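Serine racemase (PDB 4ECL) belongs to the alanine racemase family, whose chain joins an N-terminal TIM-barrel domain to a C-terminal domain rich in beta strands. Local coordinates at residues N296-I301 and A346-E351; A122-D127 and L144-L149. All blocks are in the same frame, centred on the assembly; numbering follows the deposited sequence.

Contact 1: N296-I301 and A346-E351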
ATOM      1  N   ASN A 296      -8.732  16.896  -6.253  1.00 43.44           N
ATOM      2  CA  ASN A 296      -7.541  16.469  -6.979  1.00 48.14           C
ATOM      3  C   ASN A 296      -7.774  15.231  -7.842  1.00 46.14           C
ATOM      4  O   ASN A 296      -6.867  14.760  -8.534  1.00 45.72           O
ATOM      5  CB  ASN A 296      -6.356  16.300  -6.033  1.00 52.22           C
ATOM      6  CG  ASN A 296      -5.756  17.626  -5.647  1.00 58.97           C
ATOM      7  OD1 ASN A 296      -5.617  18.513  -6.489  1.00 57.22           O
ATOM      8  ND2 ASN A 296      -5.421  17.785  -4.371  1.00 65.48           N
ATOM      9  N   SER A 297      -9.001  14.723  -7.795  1.00 42.85           N
ATOM     10  CA  SER A 297      -9.487  13.753  -8.764  1.00 38.69           C
ATOM     11  C   SER A 297     -11.018  13.721  -8.718  1.00 37.51           C
ATOM     12  O   SER A 297     -11.650  14.366  -7.873  1.00 35.52           O
ATOM     13  CB  SER A 297      -8.908  12.356  -8.508  1.00 37.50           C
ATOM     14  OG  SER A 297      -8.855  11.594  -9.720  1.00 38.44           O
ATOM     15  N   TYR A 298     -11.607  12.978  -9.643  1.00 28.97           N
ATOM     16  CA  TYR A 298     -13.041  12.771  -9.655  1.00 26.12           C
ATOM     17  C   TYR A 298     -13.274  11.285  -9.867  1.00 25.52           C
ATOM     18  O   TYR A 298     -12.350  10.548 -10.187  1.00 26.96           O
ATOM     19  CB  TYR A 298     -13.690  13.583 -10.782  1.00 25.63           C
ATOM     20  CG  TYR A 298     -13.096  13.316 -12.154  1.00 29.84           C
ATOM     21  CD1 TYR A 298     -13.523  12.239 -12.916  1.00 34.84           C
ATOM     22  CD2 TYR A 298     -12.105  14.141 -12.683  1.00 30.71           C
ATOM     23  CE1 TYR A 298     -12.986  11.987 -14.168  1.00 37.62           C
ATOM     24  CE2 TYR A 298     -11.558  13.894 -13.935  1.00 35.24           C
ATOM     25  CZ  TYR A 298     -12.005  12.815 -14.670  1.00 38.79           C
ATOM     26  OH  TYR A 298     -11.478  12.551 -15.914  1.00 44.54           O
ATOM     27  N   VAL A 299     -14.499  10.825  -9.688  1.00 24.80           N
ATOM     28  CA  VAL A 299     -14.789   9.456 -10.067  1.00 24.24           C
ATOM     29  C   VAL A 299     -15.867   9.461 -11.138  1.00 26.42           C
ATOM     30  O   VAL A 299     -16.470  10.500 -11.414  1.00 24.20           O
ATOM     31  CB  VAL A 299     -15.223   8.617  -8.865  1.00 23.25           C
ATOM     32  CG1 VAL A 299     -14.126   8.619  -7.795  1.00 22.69           C
ATOM     33  CG2 VAL A 299     -16.527   9.151  -8.285  1.00 19.79           C
ATOM     34  N   LEU A 300     -16.102   8.311 -11.756  1.00 24.63           N
ATOM     35  CA  LEU A 300     -17.175   8.212 -12.734  1.00 25.27           C
ATOM     36  C   LEU A 300     -18.369   7.474 -12.135  1.00 26.40           C
ATOM     37  O   LEU A 300     -18.249   6.347 -11.642  1.00 26.23           O
ATOM     38  CB  LEU A 300     -16.702   7.536 -14.024  1.00 21.13           C
ATOM     39  CG  LEU A 300     -15.536   8.215 -14.762  1.00 22.76           C
ATOM     40  CD1 LEU A 300     -15.157   7.444 -16.033  1.00 22.36           C
ATOM     41  CD2 LEU A 300     -15.839   9.674 -15.091  1.00 22.25           C
ATOM     42  N   ILE A 301     -19.514   8.137 -12.158  1.00 26.01           N
ATOM     43  CA  ILE A 301     -20.762   7.523 -11.730  1.00 24.42           C
ATOM     44  C   ILE A 301     -21.820   7.826 -12.783  1.00 30.48           C
ATOM     45  O   ILE A 301     -22.001   8.983 -13.171  1.00 28.17           O
ATOM     46  CB  ILE A 301     -21.233   8.029 -10.356  1.00 22.58           C
ATOM     47  CG1 ILE A 301     -20.244   7.612  -9.263  1.00 25.53           C
ATOM     48  CG2 ILE A 301     -22.613   7.464 -10.044  1.00 24.01           C
ATOM     49  CD1 ILE A 301     -20.525   8.223  -7.894  1.00 27.31           C
ATOM     50  N   ALA A 346      -5.329   5.072 -15.421  1.00 23.61           N
ATOM     51  CA  ALA A 346      -4.306   4.987 -14.391  1.00 26.77           C
ATOM     52  C   ALA A 346      -3.234   6.074 -14.554  1.00 23.13           C
ATOM     53  O   ALA A 346      -2.871   6.713 -13.580  1.00 26.37           O
ATOM     54  CB  ALA A 346      -3.690   3.592 -14.336  1.00 29.75           C
ATOM     55  N   PRO A 347      -2.735   6.308 -15.783  1.00 24.09           N
ATOM     56  CA  PRO A 347      -1.769   7.413 -15.840  1.00 29.59           C
ATOM     57  C   PRO A 347      -2.322   8.783 -15.426  1.00 26.97           C
ATOM     58  O   PRO A 347      -1.586   9.537 -14.782  1.00 27.35           O
ATOM     59  CB  PRO A 347      -1.324   7.422 -17.309  1.00 31.21           C
ATOM     60  CG  PRO A 347      -1.484   6.017 -17.743  1.00 30.80           C
ATOM     61  CD  PRO A 347      -2.702   5.494 -17.013  1.00 25.45           C
HETATM   62  N   MSE A 348      -3.573   9.091 -15.764  1.00 21.66           N
HETATM   63  CA  MSE A 348      -4.179  10.358 -15.365  1.00 22.40           C
HETATM   64  C   MSE A 348      -4.248  10.474 -13.834  1.00 26.20           C
HETATM   65  O   MSE A 348      -3.993  11.540 -13.249  1.00 25.82           O
HETATM   66  CB  MSE A 348      -5.602  10.488 -15.959  1.00 30.95           C
HETATM   67  CG  MSE A 348      -5.647  10.725 -17.472  1.00 26.74           C
HETATM   68 SE   MSE A 348      -7.405  10.310 -18.271  0.78 38.05          SE
HETATM   69  CE  MSE A 348      -8.443  11.800 -17.554  1.00 43.91           C
ATOM     70  N   VAL A 349      -4.607   9.371 -13.187  1.00 19.54           N
ATOM     71  CA  VAL A 349      -4.757   9.368 -11.746  1.00 18.63           C
ATOM     72  C   VAL A 349      -3.380   9.516 -11.110  1.00 26.86           C
ATOM     73  O   VAL A 349      -3.229  10.225 -10.122  1.00 24.60           O
ATOM     74  CB  VAL A 349      -5.491   8.095 -11.242  1.00 28.71           C
ATOM     75  CG1 VAL A 349      -5.464   7.998  -9.719  1.00 17.62           C
ATOM     76  CG2 VAL A 349      -6.938   8.092 -11.731  1.00 24.51           C
ATOM     77  N   ALA A 350      -2.376   8.870 -11.708  1.00 24.05           N
ATOM     78  CA  ALA A 350      -1.031   8.911 -11.177  1.00 23.36           C
ATOM     79  C   ALA A 350      -0.479  10.325 -11.324  1.00 25.71           C
ATOM     80  O   ALA A 350       0.191  10.832 -10.431  1.00 25.15           O
ATOM     81  CB  ALA A 350      -0.151   7.897 -11.877  1.00 21.59           C
ATOM     82  N   GLU A 351      -0.778  10.980 -12.441  1.00 25.22           N
ATOM     83  CA  GLU A 351      -0.351  12.361 -12.603  1.00 26.16           C
ATOM     84  C   GLU A 351      -1.000  13.256 -11.537  1.00 31.20           C
ATOM     85  O   GLU A 351      -0.340  14.113 -10.955  1.00 33.74           O
ATOM     86  CB  GLU A 351      -0.653  12.862 -14.012  1.00 30.44           C
ATOM     87  CG  GLU A 351      -0.182  14.278 -14.289  1.00 45.48           C
ATOM     88  CD  GLU A 351      -0.332  14.670 -15.757  1.00 64.24           C
ATOM     89  OE1 GLU A 351       0.188  13.933 -16.630  1.00 68.52           O
ATOM     90  OE2 GLU A 351      -0.971  15.711 -16.039  1.00 67.98           O
TER
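Two torsions bring Tyr298 and Met348 together. In Tyr298, CG sits between the backbone N and the carbonyl carbon (chi1 55°), which sets the ring standing off the strand. In Met348, a selenomethionine, the chain bends at chi3 (71°) and turns its terminal methyl to the tyrosine. The contact joins strand 298-301 of the mixed sheet to helix 346-352, both in the C-terminal domain of the alanine racemase family. The phenol end does the touching: Tyr298 OH lies 3.5 Å from Met348 CE. The two side chains cross obliquely, and no hydrogen bond links the segments. With little surface buried, this is a light contact. Its outer part is the exposed Met348. Deeper in, the buried Ser297 points toward the helix, and Val349 is its nearest neighbour there, their CA atoms 7.1 Å apart. Strand 342-344 helps bridge the two elements, since Ile344 touches both Tyr298 and Val349. Val349 also packs on Leu360 of helix 357-362, and Ser297 is held to strand 304-309 by backbone bonding with Ile308. Between the inner pair, the approach is loose: Ser297 OG comes no nearer than 4.5 Å to Val349 CG2.

Contact 2: A122-D127 and L144-L149; sequences AHIKID and LAAFSL
Ile124 meets Ala146 and Phe147 in a small, buried, wholly apolar contact between a strand of the N-terminal domain and the end of a helix with the turn that follows it. Strand 120-127 belongs to the parallel sheet, and helix 140-146 packs on it. Ile124 supplies the whole strand side, with two branches in use. Its longer branch runs extended, with CG1 opposite the backbone N (chi1 177°), and carries CD1 to within 4.0 Å of Ala146 CB. Its CG2 methyl goes to the ring instead, 4.2 Å from Phe147 CZ. That methyl approaches the ring obliquely, and the two side chains cross at about a right angle. At the end of the helix the backbone is tied by bonds three residues apart: Phe147 N donates to Leu144 O at 3.0 Å and Ser148 N to Ala145 O at 2.9 Å. Neighbours extend the apolar layer. Ile124 also touches Ile157 of strand 152-158, while Phe147 touches Val154 of the same strand and Leu189 of helix 169-191. The chain runs from strand 120-127 through helix 140-146 to the adjacent parallel strand 152-158. This is the beta-alpha-beta crossover, the repeating element of a TIM barrel.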
ATOM      1  N   ALA A 122      20.797 -19.800 -12.807  1.00 25.49           N
ATOM      2  CA  ALA A 122      21.009 -18.386 -12.533  1.00 27.47           C
ATOM      3  C   ALA A 122      21.124 -17.523 -13.769  1.00 24.11           C
ATOM      4  O   ALA A 122      21.421 -18.015 -14.855  1.00 26.45           O
ATOM      5  CB  ALA A 122      22.268 -18.216 -11.673  1.00 31.84           C
ATOM      6  N   HIS A 123      20.887 -16.229 -13.597  1.00 23.17           N
ATOM      7  CA  HIS A 123      21.247 -15.245 -14.614  1.00 23.60           C
ATOM      8  C   HIS A 123      22.174 -14.262 -13.935  1.00 28.60           C
ATOM      9  O   HIS A 123      21.869 -13.773 -12.839  1.00 22.95           O
ATOM     10  CB  HIS A 123      20.035 -14.476 -15.142  1.00 19.01           C
ATOM     11  CG  HIS A 123      19.152 -15.270 -16.045  1.00 21.60           C
ATOM     12  ND1 HIS A 123      18.314 -14.678 -16.967  1.00 23.32           N
ATOM     13  CD2 HIS A 123      18.962 -16.605 -16.167  1.00 25.30           C
ATOM     14  CE1 HIS A 123      17.649 -15.615 -17.619  1.00 26.56           C
ATOM     15  NE2 HIS A 123      18.023 -16.793 -17.152  1.00 27.20           N
ATOM     16  N   ILE A 124      23.310 -13.970 -14.567  1.00 23.56           N
ATOM     17  CA  ILE A 124      24.223 -12.998 -13.978  1.00 27.47           C
ATOM     18  C   ILE A 124      23.802 -11.594 -14.396  1.00 24.09           C
ATOM     19  O   ILE A 124      23.451 -11.358 -15.549  1.00 21.58           O
ATOM     20  CB  ILE A 124      25.709 -13.281 -14.330  1.00 22.99           C
ATOM     21  CG1 ILE A 124      26.611 -12.190 -13.753  1.00 23.69           C
ATOM     22  CG2 ILE A 124      25.894 -13.384 -15.835  1.00 25.58           C
ATOM     23  CD1 ILE A 124      28.125 -12.573 -13.751  1.00 25.99           C
ATOM     24  N   LYS A 125      23.810 -10.671 -13.444  1.00 23.25           N
ATOM     25  CA  LYS A 125      23.435  -9.304 -13.738  1.00 20.11           C
ATOM     26  C   LYS A 125      24.676  -8.461 -13.917  1.00 18.79           C
ATOM     27  O   LYS A 125      25.640  -8.585 -13.160  1.00 22.24           O
ATOM     28  CB  LYS A 125      22.543  -8.717 -12.623  1.00 20.91           C
ATOM     29  CG  LYS A 125      22.043  -7.310 -12.947  1.00 24.42           C
ATOM     30  CD  LYS A 125      20.807  -6.904 -12.159  1.00 34.50           C
ATOM     31  CE  LYS A 125      20.218  -5.607 -12.730  1.00 37.45           C
ATOM     32  NZ  LYS A 125      18.907  -5.230 -12.121  1.00 39.23           N
ATOM     33  N   ILE A 126      24.665  -7.598 -14.917  1.00 19.28           N
ATOM     34  CA  ILE A 126      25.810  -6.723 -15.125  1.00 23.72           C
ATOM     35  C   ILE A 126      25.386  -5.295 -14.855  1.00 27.57           C
ATOM     36  O   ILE A 126      24.403  -4.827 -15.413  1.00 23.80           O
ATOM     37  CB  ILE A 126      26.327  -6.791 -16.579  1.00 23.61           C
ATOM     38  CG1 ILE A 126      26.526  -8.242 -17.033  1.00 23.58           C
ATOM     39  CG2 ILE A 126      27.631  -6.010 -16.714  1.00 21.53           C
ATOM     40  CD1 ILE A 126      27.711  -8.930 -16.367  1.00 23.63           C
ATOM     41  N   ASP A 127      26.117  -4.596 -14.003  1.00 21.61           N
ATOM     42  CA  ASP A 127      25.813  -3.190 -13.784  1.00 25.97           C
ATOM     43  C   ASP A 127      26.436  -2.393 -14.917  1.00 31.21           C
ATOM     44  O   ASP A 127      27.663  -2.383 -15.070  1.00 28.73           O
ATOM     45  CB  ASP A 127      26.353  -2.715 -12.425  1.00 25.00           C
ATOM     46  CG  ASP A 127      26.339  -1.193 -12.280  1.00 26.26           C
ATOM     47  OD1 ASP A 127      25.563  -0.519 -12.995  1.00 24.63           O
ATOM     48  OD2 ASP A 127      27.108  -0.661 -11.443  1.00 27.90           O
ATOM     49  N   LEU A 144      33.659 -13.746 -15.504  1.00 37.16           N
ATOM     50  CA  LEU A 144      34.035 -14.999 -16.135  1.00 31.32           C
ATOM     51  C   LEU A 144      34.136 -16.114 -15.090  1.00 33.39           C
ATOM     52  O   LEU A 144      33.742 -17.254 -15.337  1.00 36.41           O
ATOM     53  CB  LEU A 144      35.353 -14.831 -16.903  1.00 39.21           C
ATOM     54  CG  LEU A 144      35.909 -16.091 -17.560  1.00 41.40           C
ATOM     55  CD1 LEU A 144      34.903 -16.679 -18.537  1.00 40.74           C
ATOM     56  CD2 LEU A 144      37.232 -15.787 -18.248  1.00 46.35           C
ATOM     57  N   ALA A 145      34.658 -15.773 -13.916  1.00 36.53           N
ATOM     58  CA  ALA A 145      34.762 -16.727 -12.818  1.00 38.86           C
ATOM     59  C   ALA A 145      33.390 -17.244 -12.384  1.00 38.63           C
ATOM     60  O   ALA A 145      33.244 -18.413 -12.003  1.00 35.17           O
ATOM     61  CB  ALA A 145      35.500 -16.101 -11.643  1.00 36.04           C
ATOM     62  N   ALA A 146      32.376 -16.381 -12.466  1.00 36.40           N
ATOM     63  CA  ALA A 146      31.031 -16.767 -12.072  1.00 33.34           C
ATOM     64  C   ALA A 146      30.494 -17.836 -13.015  1.00 37.31           C
ATOM     65  O   ALA A 146      29.562 -18.568 -12.677  1.00 34.94           O
ATOM     66  CB  ALA A 146      30.116 -15.558 -12.059  1.00 33.12           C
ATOM     67  N   PHE A 147      31.088 -17.925 -14.203  1.00 30.85           N
ATOM     68  CA  PHE A 147      30.704 -18.946 -15.173  1.00 37.44           C
ATOM     69  C   PHE A 147      31.392 -20.289 -14.916  1.00 37.64           C
ATOM     70  O   PHE A 147      31.187 -21.252 -15.658  1.00 35.90           O
ATOM     71  CB  PHE A 147      31.021 -18.481 -16.594  1.00 39.82           C
ATOM     72  CG  PHE A 147      29.965 -17.612 -17.193  1.00 37.38           C
ATOM     73  CD1 PHE A 147      28.878 -18.175 -17.843  1.00 29.74           C
ATOM     74  CD2 PHE A 147      30.058 -16.230 -17.120  1.00 37.33           C
ATOM     75  CE1 PHE A 147      27.897 -17.381 -18.398  1.00 24.84           C
ATOM     76  CE2 PHE A 147      29.077 -15.425 -17.673  1.00 31.35           C
ATOM     77  CZ  PHE A 147      27.992 -16.004 -18.320  1.00 28.26           C
ATOM     78  N   SER A 148      32.212 -20.344 -13.872  1.00 37.45           N
ATOM     79  CA  SER A 148      32.907 -21.570 -13.515  1.00 45.34           C
ATOM     80  C   SER A 148      32.600 -22.024 -12.093  1.00 44.35           C
ATOM     81  O   SER A 148      33.413 -22.698 -11.465  1.00 48.45           O
ATOM     82  CB  SER A 148      34.421 -21.396 -13.693  1.00 50.75           C
ATOM     83  OG  SER A 148      34.726 -20.996 -15.019  1.00 55.46           O
ATOM     84  N   LEU A 149      31.432 -21.659 -11.583  1.00 40.79           N
ATOM     85  CA  LEU A 149      31.000 -22.146 -10.275  1.00 39.99           C
ATOM     86  C   LEU A 149      30.272 -23.485 -10.390  1.00 45.82           C
ATOM     87  O   LEU A 149      29.361 -23.647 -11.202  1.00 48.41           O
ATOM     88  CB  LEU A 149      30.134 -21.108  -9.578  1.00 30.45           C
ATOM     89  CG  LEU A 149      30.928 -19.848  -9.254  1.00 33.57           C
ATOM     90  CD1 LEU A 149      30.022 -18.701  -8.865  1.00 35.79           C
ATOM     91  CD2 LEU A 149      31.910 -20.157  -8.140  1.00 41.48           C
TER

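How the contacts relate
Both contacts pair a strand region with a helix region, but they share no elements. Contact 1 lies in the C-terminal domain and contact 2 in the N-terminal domain, on opposite sides of the chain's centre. Their centres are 44 Å apart, and their nearest atoms are about 23 Å apart. Contact 2 is the more buried and is purely hydrocarbon, as suits the layer between barrel strands and their outer helices. Contact 1 is partly buried. It includes hydroxyl groups and a selenomethionine and reaches the surface at one end. Both rest on packing alone. Contact 2 buries slightly more area, 107 Å² against 90 Å².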